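Local coordinates for protein glycosyl hydrolase BlGH5_18 (Bifidobacterium longum subsp. infantis, PDB 7LQX) that probably hydrolyses the beta-mannosidic linkage of N-glycan cores, as a subfamily 18 member of glycoside hydrolase family 5, at residues Tyr30-His34 against Gly35-Phe39; Arg181-Asp184 against Ala185-Asp189; Ser322-Pro325 against Pro326-Ala330; Thr404-Ser408 against Ala409-Asp413. One frame throughout, in Å; residues are numbered along the deposited sequence.

Contact 1 (Tyr30-His34 against Gly35-Phe39); sequences YTPSH and GWFHF. With EDO (1,2-ethanediol), chain B.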
# COMPACT_ATOMS: atom_id res chain seq x y z
N TYR A 30 0.71 1.21 21.96
CA TYR A 30 0.46 -0.23 21.95
C TYR A 30 0.88 -0.81 20.61
O TYR A 30 0.27 -0.51 19.58
CB TYR A 30 -1.00 -0.52 22.26
CG TYR A 30 -1.37 -1.97 22.13
CD1 TYR A 30 -0.56 -2.95 22.66
CD2 TYR A 30 -2.54 -2.36 21.49
CE1 TYR A 30 -0.89 -4.30 22.53
CE2 TYR A 30 -2.88 -3.69 21.37
CZ TYR A 30 -2.06 -4.66 21.89
OH TYR A 30 -2.42 -5.98 21.74
N THR A 31 1.93 -1.62 20.64
CA THR A 31 2.37 -2.40 19.50
C THR A 31 1.95 -3.85 19.74
O THR A 31 2.54 -4.52 20.59
CB THR A 31 3.89 -2.29 19.35
OG1 THR A 31 4.52 -2.42 20.62
CG2 THR A 31 4.28 -0.95 18.75
N PRO A 32 0.92 -4.36 19.05
CA PRO A 32 0.44 -5.71 19.36
C PRO A 32 1.55 -6.75 19.30
O PRO A 32 2.36 -6.77 18.37
CB PRO A 32 -0.64 -5.95 18.29
CG PRO A 32 -1.14 -4.58 17.95
CD PRO A 32 0.07 -3.67 18.06
N SER A 33 1.59 -7.61 20.31
CA SER A 33 2.63 -8.62 20.38
C SER A 33 2.48 -9.64 19.26
O SER A 33 3.49 -10.18 18.79
CB SER A 33 2.60 -9.32 21.73
OG SER A 33 1.41 -10.08 21.88
N HIS A 34 1.26 -9.92 18.83
CA HIS A 34 0.99 -10.92 17.80
C HIS A 34 0.77 -10.20 16.47
O HIS A 34 -0.36 -9.90 16.08
CB HIS A 34 -0.19 -11.78 18.21
CG HIS A 34 0.13 -12.75 19.31
ND1 HIS A 34 0.66 -12.35 20.52
CD2 HIS A 34 -0.01 -14.09 19.39
CE1 HIS A 34 0.84 -13.41 21.29
NE2 HIS A 34 0.44 -14.48 20.62
N GLY A 35 1.87 -9.93 15.77
CA GLY A 35 1.82 -9.37 14.45
C GLY A 35 2.13 -7.89 14.31
O GLY A 35 2.06 -7.38 13.19
N TRP A 36 2.49 -7.20 15.39
CA TRP A 36 2.76 -5.77 15.27
C TRP A 36 1.51 -5.12 14.65
O TRP A 36 0.39 -5.56 14.91
CB TRP A 36 4.06 -5.56 14.52
CG TRP A 36 4.61 -4.15 14.52
CD1 TRP A 36 5.12 -3.46 15.58
CD2 TRP A 36 4.74 -3.28 13.38
NE1 TRP A 36 5.56 -2.22 15.18
CE2 TRP A 36 5.32 -2.08 13.84
CE3 TRP A 36 4.40 -3.39 12.04
CZ2 TRP A 36 5.59 -1.00 12.98
CZ3 TRP A 36 4.66 -2.31 11.19
CH2 TRP A 36 5.25 -1.14 11.67
N PHE A 37 1.67 -4.08 13.83
CA PHE A 37 0.50 -3.49 13.18
C PHE A 37 0.01 -4.29 11.99
O PHE A 37 -0.96 -3.88 11.34
CB PHE A 37 0.78 -2.03 12.85
CG PHE A 37 1.11 -1.23 14.06
CD1 PHE A 37 0.19 -1.09 15.08
CD2 PHE A 37 2.36 -0.67 14.23
CE1 PHE A 37 0.50 -0.39 16.23
CE2 PHE A 37 2.68 0.03 15.37
CZ PHE A 37 1.75 0.17 16.37
N HIS A 38 0.62 -5.43 11.71
CA HIS A 38 0.02 -6.42 10.83
C HIS A 38 -1.04 -7.25 11.54
O HIS A 38 -1.74 -8.03 10.89
CB HIS A 38 1.13 -7.28 10.21
CG HIS A 38 2.29 -6.48 9.71
ND1 HIS A 38 2.14 -5.39 8.88
CD2 HIS A 38 3.62 -6.57 9.98
CE1 HIS A 38 3.33 -4.86 8.63
NE2 HIS A 38 4.24 -5.56 9.28
N PHE A 39 -1.17 -7.06 12.86
CA PHE A 39 -2.24 -7.68 13.64
C PHE A 39 -3.59 -7.54 12.95
O PHE A 39 -4.41 -8.47 12.96
CB PHE A 39 -2.29 -6.97 15.01
CG PHE A 39 -3.50 -7.32 15.84
CD1 PHE A 39 -4.70 -6.64 15.68
CD2 PHE A 39 -3.44 -8.33 16.78
CE1 PHE A 39 -5.81 -6.97 16.43
CE2 PHE A 39 -4.55 -8.66 17.54
CZ PHE A 39 -5.74 -7.97 17.36
C1 EDO B . -1.02 -11.46 11.70
O1 EDO B . 0.30 -11.43 12.24
C2 EDO B . -0.97 -11.45 10.18
O2 EDO B . -0.21 -10.32 9.71
O HOH W 1 4.35 -11.51 16.50

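Contact 2 (Arg181-Asp184 against Ala185-Asp189); sequences RRID and AWLAD. With SO4 (sulfate ion), chain H.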
# COMPACT_ATOMS: atom_id res chain seq x y z
N ARG A 181 -0.73 27.77 5.37
CA ARG A 181 -2.11 28.24 5.36
C ARG A 181 -3.08 27.12 5.00
O ARG A 181 -4.15 27.00 5.59
CB ARG A 181 -2.27 29.40 4.38
CG ARG A 181 -2.12 30.75 5.01
CD ARG A 181 -2.39 31.86 3.99
NE ARG A 181 -3.81 32.20 3.89
CZ ARG A 181 -4.26 33.34 3.36
NH1 ARG A 181 -3.39 34.21 2.87
NH2 ARG A 181 -5.56 33.61 3.30
N ARG A 182 -2.69 26.25 4.06
CA ARG A 182 -3.56 25.13 3.74
C ARG A 182 -3.66 24.15 4.90
O ARG A 182 -4.73 23.61 5.18
CB ARG A 182 -3.07 24.42 2.49
CG ARG A 182 -3.86 23.17 2.19
CD ARG A 182 -5.36 23.41 2.11
NE ARG A 182 -6.10 22.15 2.11
CZ ARG A 182 -7.35 22.01 2.55
NH1 ARG A 182 -8.01 23.05 3.03
NH2 ARG A 182 -7.92 20.82 2.51
N ILE A 183 -2.53 23.91 5.59
CA ILE A 183 -2.54 23.00 6.73
C ILE A 183 -3.38 23.56 7.87
O ILE A 183 -4.07 22.82 8.57
CB ILE A 183 -1.10 22.65 7.13
CG1 ILE A 183 -0.43 21.78 6.05
CG2 ILE A 183 -1.05 21.97 8.50
CD1 ILE A 183 -1.16 20.49 5.72
N ASP A 184 -3.35 24.88 8.08
CA ASP A 184 -4.25 25.47 9.07
C ASP A 184 -5.69 25.03 8.82
O ASP A 184 -6.42 24.65 9.74
CB ASP A 184 -4.19 27.00 8.99
CG ASP A 184 -2.92 27.59 9.56
OD1 ASP A 184 -2.22 26.94 10.35
OD2 ASP A 184 -2.64 28.77 9.23
N ALA A 185 -6.14 25.14 7.56
CA ALA A 185 -7.53 24.84 7.23
C ALA A 185 -7.79 23.34 7.27
O ALA A 185 -8.84 22.90 7.73
CB ALA A 185 -7.86 25.39 5.84
N TRP A 186 -6.82 22.55 6.78
CA TRP A 186 -6.96 21.10 6.77
C TRP A 186 -7.09 20.55 8.18
O TRP A 186 -7.98 19.75 8.47
CB TRP A 186 -5.74 20.51 6.05
CG TRP A 186 -5.73 19.01 6.01
CD1 TRP A 186 -6.44 18.20 5.17
CD2 TRP A 186 -4.97 18.14 6.85
NE1 TRP A 186 -6.17 16.89 5.44
CE2 TRP A 186 -5.27 16.82 6.47
CE3 TRP A 186 -4.06 18.35 7.89
CZ2 TRP A 186 -4.69 15.71 7.09
CZ3 TRP A 186 -3.49 17.25 8.51
CH2 TRP A 186 -3.80 15.95 8.10
N LEU A 187 -6.22 21.00 9.08
CA LEU A 187 -6.31 20.58 10.47
C LEU A 187 -7.66 20.96 11.07
O LEU A 187 -8.34 20.13 11.68
CB LEU A 187 -5.19 21.21 11.29
CG LEU A 187 -3.78 20.66 11.08
CD1 LEU A 187 -2.75 21.51 11.81
CD2 LEU A 187 -3.71 19.21 11.53
N ALA A 188 -8.07 22.22 10.90
CA ALA A 188 -9.32 22.65 11.51
C ALA A 188 -10.49 21.84 10.97
O ALA A 188 -11.40 21.46 11.73
CB ALA A 188 -9.55 24.14 11.25
N ASP A 189 -10.49 21.56 9.67
CA ASP A 189 -11.60 20.84 9.03
C ASP A 189 -11.75 19.44 9.59
O ASP A 189 -12.87 18.98 9.86
CB ASP A 189 -11.35 20.82 7.52
CG ASP A 189 -12.57 20.43 6.72
OD1 ASP A 189 -13.70 20.52 7.23
OD2 ASP A 189 -12.38 20.03 5.54
S SO4 H . -7.81 30.87 4.45
O1 SO4 H . -7.30 30.08 3.34
O2 SO4 H . -9.07 30.30 4.93
O3 SO4 H . -8.05 32.25 4.02
O4 SO4 H . -6.84 30.87 5.54
O HOH W 2 -9.86 21.10 4.28

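Contact 3 (Ser322-Pro325 against Pro326-Ala330); sequences SDFP and PFEHA. With EDO (1,2-ethanediol), chain E; SO4 (sulfate ion), chain G.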
# COMPACT_ATOMS: atom_id res chain seq x y z
N SER A 322 11.44 -8.07 9.05
CA SER A 322 12.64 -7.50 8.45
C SER A 322 12.42 -6.06 7.99
O SER A 322 11.30 -5.53 7.97
CB SER A 322 13.11 -8.35 7.26
OG SER A 322 13.38 -9.68 7.66
N ASP A 323 13.54 -5.43 7.62
CA ASP A 323 13.61 -4.10 7.04
C ASP A 323 13.36 -2.99 8.04
O ASP A 323 13.44 -1.83 7.66
CB ASP A 323 12.74 -3.93 5.78
CG ASP A 323 13.15 -4.89 4.67
OD1 ASP A 323 14.36 -5.08 4.46
OD2 ASP A 323 12.26 -5.46 4.03
N PHE A 324 13.09 -3.30 9.30
CA PHE A 324 13.07 -2.26 10.30
C PHE A 324 14.51 -1.83 10.60
O PHE A 324 15.39 -2.69 10.70
CB PHE A 324 12.51 -2.76 11.62
CG PHE A 324 11.04 -2.92 11.66
CD1 PHE A 324 10.45 -4.07 11.19
CD2 PHE A 324 10.23 -1.93 12.19
CE1 PHE A 324 9.08 -4.23 11.24
CE2 PHE A 324 8.88 -2.09 12.25
CZ PHE A 324 8.30 -3.23 11.78
N PRO A 325 14.76 -0.54 10.80
CA PRO A 325 16.00 -0.15 11.48
C PRO A 325 16.14 -0.98 12.73
O PRO A 325 15.17 -1.11 13.50
CB PRO A 325 15.76 1.33 11.80
CG PRO A 325 14.79 1.80 10.76
CD PRO A 325 13.89 0.61 10.50
N PRO A 326 17.29 -1.62 12.94
CA PRO A 326 17.37 -2.64 14.00
C PRO A 326 16.88 -2.20 15.37
O PRO A 326 16.22 -2.99 16.06
CB PRO A 326 18.87 -3.01 14.01
CG PRO A 326 19.28 -2.81 12.58
CD PRO A 326 18.49 -1.62 12.08
N PHE A 327 17.19 -0.98 15.80
CA PHE A 327 16.78 -0.53 17.13
C PHE A 327 15.27 -0.56 17.31
O PHE A 327 14.80 -0.62 18.46
CB PHE A 327 17.32 0.88 17.39
CG PHE A 327 16.52 1.96 16.74
CD1 PHE A 327 16.74 2.32 15.41
CD2 PHE A 327 15.54 2.63 17.44
CE1 PHE A 327 16.00 3.31 14.82
CE2 PHE A 327 14.80 3.62 16.85
CZ PHE A 327 15.03 3.97 15.53
N GLU A 328 14.49 -0.50 16.23
CA GLU A 328 13.04 -0.48 16.38
C GLU A 328 12.55 -1.71 17.10
O GLU A 328 11.55 -1.65 17.82
CB GLU A 328 12.36 -0.40 15.01
CG GLU A 328 12.59 0.91 14.27
CD GLU A 328 11.59 2.01 14.62
OE1 GLU A 328 10.72 1.82 15.50
OE2 GLU A 328 11.69 3.08 14.00
N HIS A 329 13.23 -2.84 16.93
CA HIS A 329 12.75 -4.07 17.52
C HIS A 329 12.77 -4.02 19.04
O HIS A 329 11.95 -4.69 19.68
CB HIS A 329 13.60 -5.24 17.06
CG HIS A 329 13.39 -5.63 15.63
ND1 HIS A 329 12.42 -6.53 15.24
CD2 HIS A 329 14.04 -5.26 14.50
CE1 HIS A 329 12.47 -6.69 13.93
NE2 HIS A 329 13.45 -5.94 13.46
N ALA A 330 13.70 -3.26 19.62
CA ALA A 330 14.00 -3.31 21.05
C ALA A 330 13.35 -2.18 21.84
O ALA A 330 13.63 -2.03 23.04
CB ALA A 330 15.52 -3.27 21.26
C1 EDO E . 10.58 5.79 16.05
O1 EDO E . 11.66 5.24 15.28
C2 EDO E . 9.75 4.67 16.68
O2 EDO E . 9.30 3.76 15.68
S SO4 G . 16.78 -7.07 8.71
O1 SO4 G . 17.42 -8.30 8.24
O2 SO4 G . 16.16 -6.42 7.57
O3 SO4 G . 15.80 -7.40 9.74
O4 SO4 G . 17.78 -6.17 9.27
O HOH W 3 14.30 -5.55 10.86

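Contact 4 (Thr404-Ser408 against Ala409-Asp413); sequences TLVTS and ATARD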
# COMPACT_ATOMS: atom_id res chain seq x y z
N THR A 404 12.20 28.29 30.74
CA THR A 404 11.24 28.02 29.68
C THR A 404 11.70 28.77 28.43
O THR A 404 12.81 29.30 28.37
CB THR A 404 9.82 28.34 30.14
OG1 THR A 404 8.88 27.89 29.16
CG2 THR A 404 9.62 29.84 30.38
N LEU A 405 10.84 28.78 27.42
CA LEU A 405 11.07 29.55 26.20
C LEU A 405 9.87 30.46 25.99
O LEU A 405 8.73 30.05 26.23
CB LEU A 405 11.26 28.64 24.99
CG LEU A 405 12.58 27.87 25.18
CD1 LEU A 405 12.33 26.38 25.39
CD2 LEU A 405 13.59 28.13 24.07
N VAL A 406 10.13 31.68 25.54
CA VAL A 406 9.07 32.62 25.23
C VAL A 406 9.36 33.24 23.87
O VAL A 406 10.50 33.30 23.41
CB VAL A 406 8.90 33.72 26.30
CG1 VAL A 406 8.58 33.11 27.65
CG2 VAL A 406 10.13 34.60 26.37
N THR A 407 8.30 33.71 23.22
CA THR A 407 8.50 34.47 22.00
C THR A 407 8.87 35.92 22.32
O THR A 407 8.69 36.41 23.44
CB THR A 407 7.24 34.48 21.13
OG1 THR A 407 6.25 35.28 21.78
CG2 THR A 407 6.73 33.07 20.89
N SER A 408 9.36 36.61 21.28
CA SER A 408 9.66 38.03 21.40
C SER A 408 8.44 38.85 21.81
O SER A 408 8.58 39.85 22.51
CB SER A 408 10.27 38.53 20.09
OG SER A 408 9.56 38.05 18.97
N ALA A 409 7.24 38.45 21.38
CA ALA A 409 6.03 39.15 21.82
C ALA A 409 5.77 38.94 23.31
O ALA A 409 5.51 39.90 24.05
CB ALA A 409 4.84 38.68 20.99
N THR A 410 5.86 37.70 23.78
CA THR A 410 5.68 37.43 25.21
C THR A 410 6.72 38.16 26.04
O THR A 410 6.42 38.65 27.14
CB THR A 410 5.72 35.92 25.44
OG1 THR A 410 4.63 35.33 24.72
CG2 THR A 410 5.61 35.57 26.90
N ALA A 411 7.94 38.28 25.52
CA ALA A 411 9.01 38.94 26.25
C ALA A 411 8.71 40.41 26.50
O ALA A 411 9.34 41.02 27.36
CB ALA A 411 10.33 38.80 25.50
N ARG A 412 7.79 41.00 25.73
CA ARG A 412 7.35 42.38 25.94
C ARG A 412 6.10 42.49 26.81
O ARG A 412 5.60 43.60 27.01
CB ARG A 412 7.07 43.05 24.58
CG ARG A 412 8.28 43.19 23.66
CD ARG A 412 7.97 43.96 22.36
NE ARG A 412 7.00 43.29 21.50
CZ ARG A 412 7.31 42.53 20.45
NH1 ARG A 412 8.58 42.34 20.11
NH2 ARG A 412 6.35 41.97 19.73
N ASP A 413 5.58 41.38 27.33
CA ASP A 413 4.29 41.34 28.03
C ASP A 413 4.55 40.99 29.50
O ASP A 413 4.67 39.82 29.86
CB ASP A 413 3.37 40.32 27.35
CG ASP A 413 1.97 40.30 27.93
OD1 ASP A 413 1.75 40.83 29.04
OD2 ASP A 413 1.09 39.71 27.26
O HOH W 4 5.75 32.86 24.66
O HOH W 5 8.43 40.18 17.91

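Contact 1 (Tyr30-His34 against Gly35-Phe39)
From P32 to W36 the backbone turns back on itself, the two CA atoms lying 4.7 Å apart and a weak bond running from W36 N to P32 O (3.0 Å, 128° at the hydrogen). This turn belongs to the loop after the first strand (25-29) of the (beta/alpha)8 barrel. G35 sits in it with a positive phi of 103°, where a CB would be jammed against H34 O; a short 3-10 segment then begins at F37. The F37 ring packs obliquely against the incoming chain: CE1 lies 3.4 Å from Y30 O and also rests against P32 CD, and CZ meets T31 CG2 at 3.6 Å. Its CD2 stands over the centre of the W36 indole face, 3.3 Å above the plane. Shortening F37 to an alanine would probably leave a gap beside T31 CG2 and P32 CD and strip this indole face of its neighbour. Y30 OH and S33 OG both bond to D51 of helix 45-57. P32 CB touches F39 CB at 3.8 Å. F39 CG stands anti to the backbone N (chi1 170°), and the ring presents its edge to H34 O, nearly in plane, with CD2 3.5 Å from that oxygen.

Contact 2 (Arg181-Asp184 against Ala185-Asp189)
Backbone bonds between R182 and W186, I183 and L187, and D184 and A188 are successive i to i+4 bonds of helix 180-191, which joins the fourth and fifth strands of the (beta/alpha)8 barrel. W186 N reaches R182 O at 2.8 Å in the carbonyl plane. L187 N to I183 O is the straightest of the set, at 171°, whereas A185 N to R181 O is weak at 3.4 Å. Among the charged groups, R182 leaves the backbone extended (CG anti to N, chi1 174°) and then bends at chi2: W186 CB lies over the centre of one face of the R182 guanidinium, 4.1 Å above its plane, and R182 NH2 comes to the indole edge at W186 CD1, the two planes 70° apart. R182 NE is held by F129 O, W186 NE1 by E138. A water accepts from R182 NH2 at 2.6 Å and donates to D189 OD2, linking opposite charges; D189 also pairs with K139 of helix 132-149. Near the helix's N-terminal end, R181 NH2 donates to O3 of a sulfate ion probably from the crystallisation liquor. On the buried flank I183 CD1 approaches W186 CE3 at 4.2 Å and I183 CG2 meets L187 CD1 at 3.7 Å.

Contact 3 (Ser322-Pro325 against Pro326-Ala330)
P326 follows P325, its CD 4.0 Å from P325 CB, and the two rings make the bend from which the chain enters a helical turn. F327 comes next, CG between its backbone N and carbonyl carbon (chi1 79°), which carries the ring back to P325, CE1 3.6 Å from P325 CB. E328 N donates to P325 O at 2.9 Å and 154°, from above the carbonyl plane. Its side chain runs beside the P325 ring, pointing the same way, while E328 CB rests 3.9 Å from F324 CD2. This loop follows the last strand (306-312) of the (beta/alpha)8 barrel, at the C-terminal strand ends where family 5 enzymes have their active site. At OE2 the E328 carboxylate accepts from O1 of a 1,2-ethanediol, probably from the crystallisation liquor, and OE1 has a weak bond with S111. An alanine in place of E328 would probably leave that diol without its carboxylate acceptor and bare one flank of the P325 ring. H329 sets NE2 3.8 Å from F324 CB; the two rings are oblique, planes 61° apart. A water in the imidazole plane lies 2.8 Å from H329 NE2, within bonding distance of F324 O and a sulfate oxygen of like origin, though with more acceptors in reach than protons; ND1 bonds to V317 O. Backbone bonds carry the turn onward, H329 N to P326 O and A330 N to F327 O.

Contact 4 (Thr404-Ser408 against Ala409-Asp413)
V406 and T410 cross at about a right angle, the methyl CG2 of T410 lying 3.8 Å from V406 CB. T410 has CG2 anti to its backbone N, which lays this methyl against the valine and leaves OG1 for the other flank, where a water joins it to T407 N. T407 faces the same turn with its hydroxyl. With OG1 set between the backbone N and the carbonyl carbon (chi1 70°), it receives T410 N almost in line, at 3.2 Å and 173°. The carbonyl of the same residue takes A411 N at 2.9 Å, nearly head-on to the oxygen. T407 thus grips two successive amides with two different oxygens, one from its side chain and one from its backbone. The R412 guanidinium lies flat over S408 O, which stands 3.4 Å above the plane toward the rim. No hydrogen bond forms along that approach; instead a water at the guanidinium edge accepts from NH1 at 3.1 Å and also meets S408 OG at 2.6 Å. S408 OG is fixed further by V371 N. Just beyond, D413 holds the N-cap position of helix 414-420, its OD1 bonded to A416 N. The pair of bonds at T407 makes an ST motif, opening the connection from edge strand 403-407 to helix 414-420 in the small three-stranded parallel alpha/beta unit near the C-terminus.

In the fold
Contacts 1, 2 and 3 belong to the barrel, whereas contact 4 lies in the C-terminal alpha/beta unit, on the opposite side of the chain's centre from contacts 1 and 3. Contact 1 is mostly buried and aromatic; contact 3 lies at the surface and mixes proline bends with water and bound small molecules. The two meet where W36 CZ2 approaches F324 CE2 at 3.5 Å, and both reach the second subunit. Contact 2 is partly buried, an outer helix with one apolar flank and one charged flank, and touches no other contact. Contact 4, also partly buried, relies on threonine hydroxyls and backbone amides; its centre is 26 Å from that of contact 2.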